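Local coordinates for structural protein VP1 (Trichodysplasia spinulosa-associated polyomavirus, PDB 4U60) that builds the polyomavirus coat as a jelly-roll protein assembled in pentamers and binds sialylated glycans such as the GM1 oligosaccharide, at residues L27-R32 and V244-I249; L87-A92 and L236-G241; V93-E98 and F269-R274; T97-V102 and R263-Y268. All blocks are in the same frame, centred on the assembly; numbering follows the deposited sequence.

Overall arrangement
Strands 86-99 and 260-279 run through most of this example of jelly-roll construction. Contacts 3 and 4 follow one another along that antiparallel pair, share T97 and E98, and have centres about 16 Å apart. Contact 1 lies beside contact 4, centre to centre about 7 Å, and is tied to it by the salt bridge from D248 OD1 to R267 NH2 (2.8 Å); F269 of contact 3 also packs on V244. Contact 2 stands at the far end of strand 86-99, its centre about 27 Å from that of contact 4, and joins contact 3 through E91 and R274. None of the residues lining the glycan pockets belongs to these segments.

Contact 1: L27-R32 and V244-I249; sequences LYLNTR and VSCCDI
L29 meets V244 and C246 through a single methyl, CD1, which comes within 3.8 Å of C246 SG and lies 4.2 Å from V244 CG1. The leucine chain starts beside its own backbone nitrogen (chi1 -67°) and then extends, which carries this methyl over to the second segment. There it also rests against the carbonyl oxygen of V244, while L29 CB touches the same sulfur. C246 offers that sulfur from the crowded position between backbone N and carbonyl carbon, chi1 64°. L27 adds a looser methyl contact, its CD2 lying 4.3 Å from V244 CG2. The two strands are not hydrogen-bonded to each other: their axes stay 8.6 Å apart and cross at -42°, so the touch is made mainly by the side chains of 27-29, L29 CD1 also reaching main-chain atoms of 244-245. The contact lies in the buried interior of the VP1 jelly-roll, with strand 260-279 a neighbour of both partners; F269 packs on L27 and V244, and the backbones of L27 and L29 bond to F269 and R267. The side chain of S245 leaves in the other direction, where its hydroxyl bonds to T70. Beyond the end of strand 27-29 apolar packing gives way to water. One water molecule sits 2.7 Å from T31 OG1 and accepts from D248 N at 2.8 Å, so it joins the threonine hydroxyl to the D248 amide. The carboxylate of D248 is engaged elsewhere, its OD1 held by the charged end of R267 and by H131.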
loop_
_atom_site.group_PDB
_atom_site.type_symbol
_atom_site.label_atom_id
_atom_site.label_comp_id
_atom_site.label_asym_id
_atom_site.label_seq_id
_atom_site.Cartn_x
_atom_site.Cartn_y
_atom_site.Cartn_z
ATOM N N LEU C 27 24.849 6.123 17.923
ATOM C CA LEU C 27 24.838 4.880 18.685
ATOM C C LEU C 27 24.042 3.834 17.959
ATOM O O LEU C 27 23.327 4.133 17.008
ATOM C CB LEU C 27 24.238 5.087 20.070
ATOM C CG LEU C 27 22.724 5.284 20.104
ATOM C CD1 LEU C 27 22.081 4.728 21.365
ATOM C CD2 LEU C 27 22.407 6.773 19.977
ATOM N N TYR C 28 24.177 2.596 18.408
ATOM C CA TYR C 28 23.272 1.531 17.989
ATOM C C TYR C 28 22.780 0.815 19.235
ATOM O O TYR C 28 23.432 0.857 20.304
ATOM C CB TYR C 28 23.957 0.547 17.006
ATOM C CG TYR C 28 25.132 -0.189 17.627
ATOM C CD1 TYR C 28 24.947 -1.382 18.323
ATOM C CD2 TYR C 28 26.407 0.339 17.572
ATOM C CE1 TYR C 28 26.020 -2.036 18.927
ATOM C CE2 TYR C 28 27.486 -0.298 18.178
ATOM C CZ TYR C 28 27.281 -1.489 18.864
ATOM O OH TYR C 28 28.364 -2.109 19.461
ATOM N N LEU C 29 21.622 0.183 19.106
ATOM C CA LEU C 29 21.094 -0.690 20.136
ATOM C C LEU C 29 20.846 -2.072 19.552
ATOM O O LEU C 29 20.149 -2.215 18.552
ATOM C CB LEU C 29 19.789 -0.132 20.707
ATOM C CG LEU C 29 19.938 1.180 21.489
ATOM C CD1 LEU C 29 18.560 1.723 21.825
ATOM C CD2 LEU C 29 20.775 0.999 22.750
ATOM N N ASN C 30 21.431 -3.080 20.196
ATOM C CA ASN C 30 21.138 -4.447 19.835
ATOM C C ASN C 30 19.785 -4.887 20.371
ATOM O O ASN C 30 19.280 -4.383 21.377
ATOM C CB ASN C 30 22.249 -5.399 20.277
ATOM C CG ASN C 30 23.364 -5.490 19.254
ATOM O OD1 ASN C 30 23.117 -5.768 18.079
ATOM N ND2 ASN C 30 24.577 -5.225 19.676
ATOM N N THR C 31 19.210 -5.846 19.655
ATOM C CA THR C 31 17.865 -6.313 19.919
ATOM C C THR C 31 17.797 -7.128 21.215
ATOM O O THR C 31 18.810 -7.757 21.639
ATOM C CB THR C 31 17.348 -7.140 18.729
ATOM O OG1 THR C 31 15.928 -7.239 18.784
ATOM C CG2 THR C 31 17.935 -8.529 18.704
ATOM N N ARG C 32 16.626 -7.094 21.857
ATOM C CA ARG C 32 16.382 -7.812 23.108
ATOM C C ARG C 32 15.162 -8.722 22.952
ATOM O O ARG C 32 14.074 -8.476 23.470
ATOM C CB ARG C 32 16.230 -6.839 24.272
ATOM C CG ARG C 32 17.430 -5.904 24.445
ATOM C CD ARG C 32 18.661 -6.677 24.841
ATOM N NE ARG C 32 19.883 -5.884 24.967
ATOM C CZ ARG C 32 21.000 -6.100 24.287
ATOM N NH1 ARG C 32 21.083 -7.043 23.349
ATOM N NH2 ARG C 32 22.079 -5.355 24.558
ATOM N N VAL C 244 17.239 7.040 24.352
ATOM C CA VAL C 244 16.925 6.409 23.076
ATOM C C VAL C 244 16.388 5.023 23.361
ATOM O O VAL C 244 16.982 4.276 24.148
ATOM C CB VAL C 244 18.183 6.323 22.190
ATOM C CG1 VAL C 244 17.851 5.706 20.853
ATOM C CG2 VAL C 244 18.795 7.710 22.020
ATOM N N SER C 245 15.280 4.674 22.699
ATOM C CA SER C 245 14.629 3.398 22.958
ATOM C C SER C 245 14.105 2.821 21.667
ATOM O O SER C 245 13.758 3.579 20.765
ATOM C CB SER C 245 13.460 3.574 23.933
ATOM O OG SER C 245 13.862 4.288 25.109
ATOM N N CYS C 246 13.981 1.503 21.601
ATOM C CA CYS C 246 13.464 0.890 20.377
ATOM C C CYS C 246 13.101 -0.569 20.545
ATOM O O CYS C 246 13.406 -1.183 21.573
ATOM C CB CYS C 246 14.458 1.054 19.221
ATOM S SG CYS C 246 16.046 0.224 19.450
ATOM N N CYS C 247 12.423 -1.105 19.525
ATOM C CA CYS C 247 12.208 -2.532 19.405
ATOM C C CYS C 247 11.959 -2.805 17.932
ATOM O O CYS C 247 11.181 -2.102 17.300
ATOM C CB CYS C 247 11.036 -3.003 20.254
ATOM S SG CYS C 247 10.829 -4.799 20.272
ATOM N N ASP C 248 12.631 -3.809 17.387
ATOM C CA ASP C 248 12.477 -4.174 15.975
ATOM C C ASP C 248 12.378 -5.679 15.775
ATOM O O ASP C 248 13.371 -6.364 15.548
ATOM C CB ASP C 248 13.629 -3.580 15.154
ATOM C CG ASP C 248 13.564 -2.077 15.080
ATOM O OD1 ASP C 248 12.729 -1.573 14.268
ATOM O OD2 ASP C 248 14.281 -1.398 15.855
ATOM N N ILE C 249 11.154 -6.185 15.838
ATOM C CA ILE C 249 10.878 -7.598 15.592
ATOM C C ILE C 249 10.588 -7.758 14.104
ATOM O O ILE C 249 9.759 -7.023 13.555
ATOM C CB ILE C 249 9.631 -8.026 16.375
ATOM C CG1 ILE C 249 9.924 -7.926 17.879
ATOM C CG2 ILE C 249 9.161 -9.406 15.951
ATOM C CD1 ILE C 249 8.706 -8.014 18.770
HETATM O O HOH W 1 14.763 -4.772 18.950
#

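Contact 2: L87-A92 and L236-G241; sequences LTMWEA and LCKGDG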
loop_
_atom_site.group_PDB
_atom_site.type_symbol
_atom_site.label_atom_id
_atom_site.label_comp_id
_atom_site.label_asym_id
_atom_site.label_seq_id
_atom_site.Cartn_x
_atom_site.Cartn_y
_atom_site.Cartn_z
ATOM N N LEU C 87 19.934 28.710 32.269
ATOM C CA LEU C 87 20.794 27.556 32.065
ATOM C C LEU C 87 20.716 27.124 30.604
ATOM O O LEU C 87 19.890 27.615 29.844
ATOM C CB LEU C 87 20.381 26.408 32.990
ATOM C CG LEU C 87 20.561 26.620 34.498
ATOM C CD1 LEU C 87 19.944 25.457 35.264
ATOM C CD2 LEU C 87 22.029 26.803 34.881
ATOM N N THR C 88 21.623 26.241 30.217
ATOM C CA THR C 88 21.659 25.712 28.862
ATOM C C THR C 88 21.290 24.244 28.918
ATOM O O THR C 88 21.702 23.532 29.834
ATOM C CB THR C 88 23.053 25.874 28.231
ATOM O OG1 THR C 88 23.533 27.211 28.452
ATOM C CG2 THR C 88 22.996 25.562 26.721
ATOM N N MET C 89 20.499 23.806 27.942
ATOM C CA MET C 89 20.156 22.403 27.778
ATOM C C MET C 89 20.407 21.993 26.329
ATOM O O MET C 89 20.316 22.825 25.430
ATOM C CB MET C 89 18.685 22.170 28.105
ATOM C CG MET C 89 18.308 22.527 29.525
ATOM S SD MET C 89 16.601 22.077 29.903
ATOM C CE MET C 89 16.762 20.313 30.111
ATOM N N TRP C 90 20.734 20.724 26.128
ATOM C CA TRP C 90 20.808 20.145 24.783
ATOM C C TRP C 90 19.397 19.869 24.314
ATOM O O TRP C 90 18.594 19.281 25.040
ATOM C CB TRP C 90 21.618 18.851 24.761
ATOM C CG TRP C 90 23.079 19.074 24.953
ATOM C CD1 TRP C 90 23.822 18.763 26.048
ATOM C CD2 TRP C 90 23.974 19.689 24.020
ATOM N NE1 TRP C 90 25.142 19.138 25.852
ATOM C CE2 TRP C 90 25.251 19.706 24.610
ATOM C CE3 TRP C 90 23.818 20.208 22.728
ATOM C CZ2 TRP C 90 26.377 20.227 23.954
ATOM C CZ3 TRP C 90 24.927 20.720 22.079
ATOM C CH2 TRP C 90 26.191 20.734 22.695
ATOM N N GLU C 91 19.098 20.312 23.097
ATOM C CA GLU C 91 17.793 20.102 22.478
ATOM C C GLU C 91 17.999 19.176 21.284
ATOM O O GLU C 91 18.803 19.474 20.422
ATOM C CB GLU C 91 17.272 21.447 21.999
ATOM C CG GLU C 91 15.933 21.422 21.291
ATOM C CD GLU C 91 15.561 22.773 20.726
ATOM O OE1 GLU C 91 16.368 23.726 20.848
ATOM O OE2 GLU C 91 14.450 22.893 20.158
ATOM N N ALA C 92 17.287 18.051 21.263
ATOM C CA ALA C 92 17.379 17.103 20.153
ATOM C C ALA C 92 16.555 17.637 18.982
ATOM O O ALA C 92 15.369 17.835 19.102
ATOM C CB ALA C 92 16.868 15.739 20.584
ATOM N N LEU C 236 14.212 18.264 25.335
ATOM C CA LEU C 236 15.235 18.978 26.126
ATOM C C LEU C 236 15.830 18.002 27.130
ATOM O O LEU C 236 15.108 17.347 27.877
ATOM C CB LEU C 236 14.632 20.200 26.792
ATOM C CG LEU C 236 14.047 21.237 25.822
ATOM C CD1 LEU C 236 13.285 22.306 26.593
ATOM C CD2 LEU C 236 15.124 21.892 24.974
ATOM N N CYS C 237 17.148 17.838 27.063
ATOM C CA CYS C 237 17.824 16.757 27.752
ATOM C C CYS C 237 18.134 17.077 29.207
ATOM O O CYS C 237 19.155 17.715 29.533
ATOM C CB CYS C 237 19.092 16.388 26.979
ATOM S SG CYS C 237 18.670 15.671 25.369
ATOM N N LYS C 238 17.234 16.619 30.073
ATOM C CA LYS C 238 17.313 16.885 31.497
ATOM C C LYS C 238 18.528 16.197 32.096
ATOM O O LYS C 238 18.800 15.023 31.806
ATOM C CB LYS C 238 16.030 16.426 32.172
ATOM C CG LYS C 238 14.816 17.250 31.759
ATOM C CD LYS C 238 13.530 16.696 32.350
ATOM C CE LYS C 238 12.334 17.573 31.979
ATOM N NZ LYS C 238 11.054 17.057 32.533
ATOM N N GLY C 239 19.276 16.944 32.894
ATOM C CA GLY C 239 20.518 16.442 33.476
ATOM C C GLY C 239 21.546 16.009 32.447
ATOM O O GLY C 239 22.373 15.137 32.723
ATOM N N ASP C 240 21.502 16.616 31.261
ATOM C CA ASP C 240 22.399 16.260 30.150
ATOM C C ASP C 240 22.361 14.771 29.790
ATOM O O ASP C 240 23.386 14.184 29.444
ATOM C CB ASP C 240 23.835 16.701 30.489
ATOM C CG ASP C 240 23.933 18.181 30.777
ATOM O OD1 ASP C 240 23.103 18.960 30.238
ATOM O OD2 ASP C 240 24.825 18.583 31.576
ATOM N N GLY C 241 21.168 14.177 29.790
ATOM C CA GLY C 241 20.996 12.783 29.377
ATOM C C GLY C 241 20.070 12.725 28.186
ATOM O O GLY C 241 19.022 13.370 28.190
HETATM O O HOH W 2 21.466 20.958 31.185
HETATM O O HOH W 3 21.196 18.990 28.345
#
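M89 and L236 cross at about a right angle, the thioether laid over the start of the 236-241 loop. A bend at chi3 (76°) brings M89 CE 3.9 Å from L236 CB and 3.6 Å from C237 O, with K238 CG touching the same methyl. Alongside, L236 and E91 point the same way, L236 CD2 packs 3.7 Å from E91 CB, and W90 CB lies 4.2 Å from C237 CB. The backbones close at one place: C237 N gives a straight bond to W90 O at 2.9 Å (161° at the hydrogen), running almost along the C=O axis, while L236 CA makes a CH···O contact with the same oxygen. E91 and L236 are bridged at this single point, where the loop meets strand 86-99. The solvent side is looser: K238 and G239 are exposed, the loop turns away through G239 and D240, both at positive phi, and water replaces direct contact. One water accepts from W90 N at 2.9 Å and also lies within bonding distance of C237 O and D240 OD1, with more acceptors around it than its protons can serve. A second lies within bonding distance of D240 OD1 and T88 O. K238 sends its extended chain outward to a salt bridge with E138. Strands and loops, but no helix, surround this contact. Strand 260-279 covers W90 through L273 and K275, R274 and R276 make salt bridges to E91 OE1 while OE2 accepts from the G234 amide, P76 takes the indole N-H, and L15 and V12 of strand 12-29 lie against E91 and L236.

Contact 3: V93-E98 and F269-R274; sequences VSVKTE and FNILLR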
loop_
_atom_site.group_PDB
_atom_site.type_symbol
_atom_site.label_atom_id
_atom_site.label_comp_id
_atom_site.label_asym_id
_atom_site.label_seq_id
_atom_site.Cartn_x
_atom_site.Cartn_y
_atom_site.Cartn_z
ATOM N N VAL C 93 17.219 17.878 17.855
ATOM C CA VAL C 93 16.615 18.550 16.706
ATOM C C VAL C 93 16.085 17.535 15.682
ATOM O O VAL C 93 15.021 17.720 15.123
ATOM C CB VAL C 93 17.659 19.425 15.994
ATOM C CG1 VAL C 93 17.070 20.076 14.748
ATOM C CG2 VAL C 93 18.222 20.484 16.938
ATOM N N SER C 94 16.852 16.484 15.457
ATOM C CA SER C 94 16.529 15.501 14.423
ATOM C C SER C 94 17.274 14.214 14.662
ATOM O O SER C 94 18.292 14.190 15.362
ATOM C CB SER C 94 16.902 16.064 13.034
ATOM O OG SER C 94 18.293 16.334 12.924
ATOM N N VAL C 95 16.778 13.146 14.030
ATOM C CA VAL C 95 17.428 11.840 14.102
ATOM C C VAL C 95 17.384 11.177 12.734
ATOM O O VAL C 95 16.363 11.252 12.041
ATOM C CB VAL C 95 16.798 10.923 15.169
ATOM C CG1 VAL C 95 15.299 10.718 14.929
ATOM C CG2 VAL C 95 17.539 9.594 15.244
ATOM N N LYS C 96 18.492 10.550 12.363
ATOM C CA LYS C 96 18.532 9.607 11.238
ATOM C C LYS C 96 18.631 8.239 11.891
ATOM O O LYS C 96 19.555 7.960 12.640
ATOM C CB LYS C 96 19.732 9.877 10.333
ATOM C CG LYS C 96 19.764 11.289 9.768
ATOM C CD LYS C 96 20.935 11.530 8.825
ATOM C CE LYS C 96 20.732 10.901 7.458
ATOM N NZ LYS C 96 21.950 10.969 6.612
ATOM N N THR C 97 17.669 7.376 11.627
ATOM C CA THR C 97 17.685 6.048 12.235
ATOM C C THR C 97 17.383 4.991 11.182
ATOM O O THR C 97 16.586 5.243 10.265
ATOM C CB THR C 97 16.688 5.985 13.428
ATOM O OG1 THR C 97 16.684 4.693 14.035
ATOM C CG2 THR C 97 15.261 6.349 13.014
ATOM N N GLU C 98 17.975 3.810 11.358
ATOM C CA GLU C 98 17.868 2.698 10.411
ATOM C C GLU C 98 17.906 1.403 11.133
ATOM O O GLU C 98 18.626 1.254 12.130
ATOM C CB GLU C 98 19.060 2.637 9.452
ATOM C CG GLU C 98 19.366 3.857 8.650
ATOM C CD GLU C 98 20.673 3.725 7.891
ATOM O OE1 GLU C 98 21.375 4.742 7.864
ATOM O OE2 GLU C 98 20.962 2.659 7.275
ATOM N N PHE C 269 21.237 4.981 15.265
ATOM C CA PHE C 269 20.754 6.340 15.438
ATOM C C PHE C 269 21.875 7.348 15.267
ATOM O O PHE C 269 22.968 7.151 15.789
ATOM C CB PHE C 269 20.196 6.566 16.852
ATOM C CG PHE C 269 19.122 5.608 17.280
ATOM C CD1 PHE C 269 19.461 4.375 17.825
ATOM C CD2 PHE C 269 17.773 5.969 17.223
ATOM C CE1 PHE C 269 18.488 3.507 18.286
ATOM C CE2 PHE C 269 16.798 5.075 17.667
ATOM C CZ PHE C 269 17.181 3.854 18.187
ATOM N N ASN C 270 21.568 8.439 14.582
ATOM C CA ASN C 270 22.438 9.609 14.529
ATOM C C ASN C 270 21.573 10.813 14.855
ATOM O O ASN C 270 20.706 11.194 14.073
ATOM C CB ASN C 270 23.103 9.756 13.154
ATOM C CG ASN C 270 24.128 10.886 13.110
ATOM O OD1 ASN C 270 25.337 10.648 13.096
ATOM N ND2 ASN C 270 23.647 12.119 13.090
ATOM N N ILE C 271 21.806 11.388 16.024
ATOM C CA ILE C 271 20.962 12.440 16.559
ATOM C C ILE C 271 21.725 13.760 16.601
ATOM O O ILE C 271 22.840 13.832 17.116
ATOM C CB ILE C 271 20.463 12.062 17.971
ATOM C CG1 ILE C 271 19.652 10.766 17.895
ATOM C CG2 ILE C 271 19.662 13.199 18.571
ATOM C CD1 ILE C 271 19.513 10.030 19.198
ATOM N N LEU C 272 21.117 14.790 16.032
ATOM C CA LEU C 272 21.669 16.136 16.032
ATOM C C LEU C 272 21.070 16.905 17.183
ATOM O O LEU C 272 19.855 16.907 17.337
ATOM C CB LEU C 272 21.326 16.821 14.712
ATOM C CG LEU C 272 21.817 18.252 14.559
ATOM C CD1 LEU C 272 23.320 18.261 14.378
ATOM C CD2 LEU C 272 21.121 18.932 13.386
ATOM N N LEU C 273 21.918 17.553 17.989
ATOM C CA LEU C 273 21.450 18.364 19.125
ATOM C C LEU C 273 22.047 19.745 19.079
ATOM O O LEU C 273 23.139 19.951 18.520
ATOM C CB LEU C 273 21.798 17.731 20.473
ATOM C CG LEU C 273 21.263 16.313 20.669
ATOM C CD1 LEU C 273 22.391 15.322 20.435
ATOM C CD2 LEU C 273 20.685 16.103 22.048
ATOM N N ARG C 274 21.335 20.690 19.684
ATOM C CA ARG C 274 21.743 22.072 19.701
ATOM C C ARG C 274 21.545 22.638 21.093
ATOM O O ARG C 274 20.729 22.140 21.869
ATOM C CB ARG C 274 20.958 22.894 18.675
ATOM C CG ARG C 274 19.482 23.080 18.994
ATOM C CD ARG C 274 18.764 23.836 17.896
ATOM N NE ARG C 274 17.321 23.886 18.119
ATOM C CZ ARG C 274 16.412 24.231 17.194
ATOM N NH1 ARG C 274 16.779 24.566 15.968
ATOM N NH2 ARG C 274 15.127 24.250 17.497
HETATM O O HOH W 4 19.933 13.950 12.465
#
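V95 holds CG1 between its backbone N and carbonyl carbon (chi1 57°), which swings CG2 anti to the nitrogen and into contact with I271 CG1, 3.6 Å away. The two side chains lie side by side on the inward face of an antiparallel ladder, part of the jelly-roll framework in which strands 86-99 and 260-279 are neighbours. T97 and F269 form the next pair on that face: T97 OG1 stands over one face of the phenyl ring, 3.6 Å from F269 CD2, while V95 CG2 approaches the ring edge. F133 of strand 129-136 packs on all three side chains. Main-chain bonds knit the ladder in both directions, with K96 and N270 as a hydrogen-bonded pair (K96 N to N270 O, 2.9 Å; N270 N to K96 O, 2.8 Å). At the other end V93 and S94 both face L272, a classic beta bulge: V93 N donates to L272 O at 2.9 Å, and S94 O accepts from L272 N at 3.0 Å. V93 CG2 packs on R274 CG and CD and lies over one face of its guanidinium, the two chains crossing at about a right angle. A water spans S94 and N270, 2.9 Å from S94 OG and 3.3 Å from N270 O.

Contact 4: T97-V102 and R263-Y268; sequences TEVVGV and RGLPRY
Antiparallel pairing of strands 86-99 and 260-279 reaches its end here, in the buried part of the VP1 jelly-roll beside a second subunit, whose Y203 bonds to E98. Y268 O is gripped by two donors, T97 OG1 at 2.8 Å and E98 N at 3.1 Å, from opposite faces of the carbonyl plane. E98 and Y268 form the hydrogen-bonded pair, with Y268 N donating to E98 O at 2.8 Å. The T97 hydroxyl has a further partner: R267 NH1 points at T97 OG1 from 3.0 Å (166° at the hydrogen), with the oxygen in the guanidinium plane. The R267 chain bends at chi3 (-78°), its CG and CD passing close to T97 OG1, and V99 CG2 lies over one face of the guanidinium group. R267 NH2 also meets D248, which would limit the rotation of the group. Farther on, V100 N bonds to P266 O at 2.9 Å, nearly straight. G101 then turns the chain at positive phi, and L265 packs against this turn, with its CB 3.5 Å from V100 O and its CD1 3.7 Å from V99 CG1.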
loop_
_atom_site.group_PDB
_atom_site.type_symbol
_atom_site.label_atom_id
_atom_site.label_comp_id
_atom_site.label_asym_id
_atom_site.label_seq_id
_atom_site.Cartn_x
_atom_site.Cartn_y
_atom_site.Cartn_z
ATOM N N THR C 97 17.669 7.376 11.627
ATOM C CA THR C 97 17.685 6.048 12.235
ATOM C C THR C 97 17.383 4.991 11.182
ATOM O O THR C 97 16.586 5.243 10.265
ATOM C CB THR C 97 16.688 5.985 13.428
ATOM O OG1 THR C 97 16.684 4.693 14.035
ATOM C CG2 THR C 97 15.261 6.349 13.014
ATOM N N GLU C 98 17.975 3.810 11.358
ATOM C CA GLU C 98 17.868 2.698 10.411
ATOM C C GLU C 98 17.906 1.403 11.133
ATOM O O GLU C 98 18.626 1.254 12.130
ATOM C CB GLU C 98 19.060 2.637 9.452
ATOM C CG GLU C 98 19.366 3.857 8.650
ATOM C CD GLU C 98 20.673 3.725 7.891
ATOM O OE1 GLU C 98 21.375 4.742 7.864
ATOM O OE2 GLU C 98 20.962 2.659 7.275
ATOM N N VAL C 99 17.168 0.436 10.590
ATOM C CA VAL C 99 17.279 -0.948 11.012
ATOM C C VAL C 99 18.455 -1.553 10.270
ATOM O O VAL C 99 18.594 -1.380 9.059
ATOM C CB VAL C 99 15.996 -1.730 10.708
ATOM C CG1 VAL C 99 16.172 -3.222 11.024
ATOM C CG2 VAL C 99 14.837 -1.144 11.479
ATOM N N VAL C 100 19.320 -2.224 11.014
ATOM C CA VAL C 100 20.577 -2.771 10.499
ATOM C C VAL C 100 20.414 -4.240 10.216
ATOM O O VAL C 100 19.719 -4.932 10.944
ATOM C CB VAL C 100 21.697 -2.575 11.533
ATOM C CG1 VAL C 100 23.045 -3.067 11.022
ATOM C CG2 VAL C 100 21.782 -1.108 11.918
ATOM N N GLY C 101 21.066 -4.744 9.176
ATOM C CA GLY C 101 21.038 -6.173 8.922
ATOM C C GLY C 101 19.791 -6.707 8.228
ATOM O O GLY C 101 19.526 -7.906 8.270
ATOM N N VAL C 102 19.043 -5.837 7.552
ATOM C CA VAL C 102 17.847 -6.289 6.816
ATOM C C VAL C 102 18.197 -7.403 5.835
ATOM O O VAL C 102 17.454 -8.367 5.680
ATOM C CB VAL C 102 17.138 -5.102 6.117
ATOM C CG1 VAL C 102 16.009 -5.579 5.195
ATOM C CG2 VAL C 102 16.577 -4.141 7.148
ATOM N N ARG C 263 12.693 -13.178 16.012
ATOM C CA ARG C 263 13.942 -12.623 15.498
ATOM C C ARG C 263 13.871 -11.100 15.477
ATOM O O ARG C 263 12.882 -10.539 14.981
ATOM C CB ARG C 263 14.200 -13.122 14.087
ATOM C CG ARG C 263 15.403 -12.520 13.375
ATOM C CD ARG C 263 16.686 -12.628 14.198
ATOM N NE ARG C 263 17.883 -12.438 13.395
ATOM C CZ ARG C 263 19.090 -12.181 13.889
ATOM N NH1 ARG C 263 19.249 -12.022 15.190
ATOM N NH2 ARG C 263 20.124 -12.015 13.080
ATOM N N GLY C 264 14.918 -10.458 16.020
ATOM C CA GLY C 264 15.025 -9.018 16.082
ATOM C C GLY C 264 16.273 -8.534 15.397
ATOM O O GLY C 264 17.214 -9.312 15.212
ATOM N N LEU C 265 16.271 -7.248 15.008
ATOM C CA LEU C 265 17.433 -6.626 14.400
ATOM C C LEU C 265 17.850 -5.377 15.182
ATOM O O LEU C 265 17.015 -4.749 15.856
ATOM C CB LEU C 265 17.154 -6.251 12.942
ATOM C CG LEU C 265 17.019 -7.442 11.969
ATOM C CD1 LEU C 265 16.681 -6.911 10.586
ATOM C CD2 LEU C 265 18.272 -8.300 11.899
ATOM N N PRO C 266 19.127 -4.996 15.062
ATOM C CA PRO C 266 19.591 -3.793 15.724
ATOM C C PRO C 266 19.119 -2.531 15.007
ATOM O O PRO C 266 18.724 -2.581 13.843
ATOM C CB PRO C 266 21.124 -3.908 15.660
ATOM C CG PRO C 266 21.442 -5.018 14.697
ATOM C CD PRO C 266 20.157 -5.596 14.199
ATOM N N ARG C 267 19.152 -1.415 15.717
ATOM C CA ARG C 267 18.813 -0.129 15.147
ATOM C C ARG C 267 19.946 0.850 15.427
ATOM O O ARG C 267 20.505 0.890 16.537
ATOM C CB ARG C 267 17.514 0.389 15.753
ATOM C CG ARG C 267 17.069 1.733 15.204
ATOM C CD ARG C 267 15.682 2.082 15.730
ATOM N NE ARG C 267 14.596 1.370 15.042
ATOM C CZ ARG C 267 13.948 1.815 13.965
ATOM N NH1 ARG C 267 14.282 2.972 13.386
ATOM N NH2 ARG C 267 12.955 1.110 13.443
ATOM N N TYR C 268 20.244 1.643 14.407
ATOM C CA TYR C 268 21.242 2.696 14.457
ATOM C C TYR C 268 20.575 4.054 14.578
ATOM O O TYR C 268 19.489 4.261 14.045
ATOM C CB TYR C 268 22.041 2.640 13.158
ATOM C CG TYR C 268 22.897 3.856 12.914
ATOM C CD1 TYR C 268 24.180 3.940 13.441
ATOM C CD2 TYR C 268 22.424 4.919 12.153
ATOM C CE1 TYR C 268 24.986 5.065 13.220
ATOM C CE2 TYR C 268 23.215 6.038 11.920
ATOM C CZ TYR C 268 24.496 6.099 12.445
ATOM O OH TYR C 268 25.288 7.202 12.209
#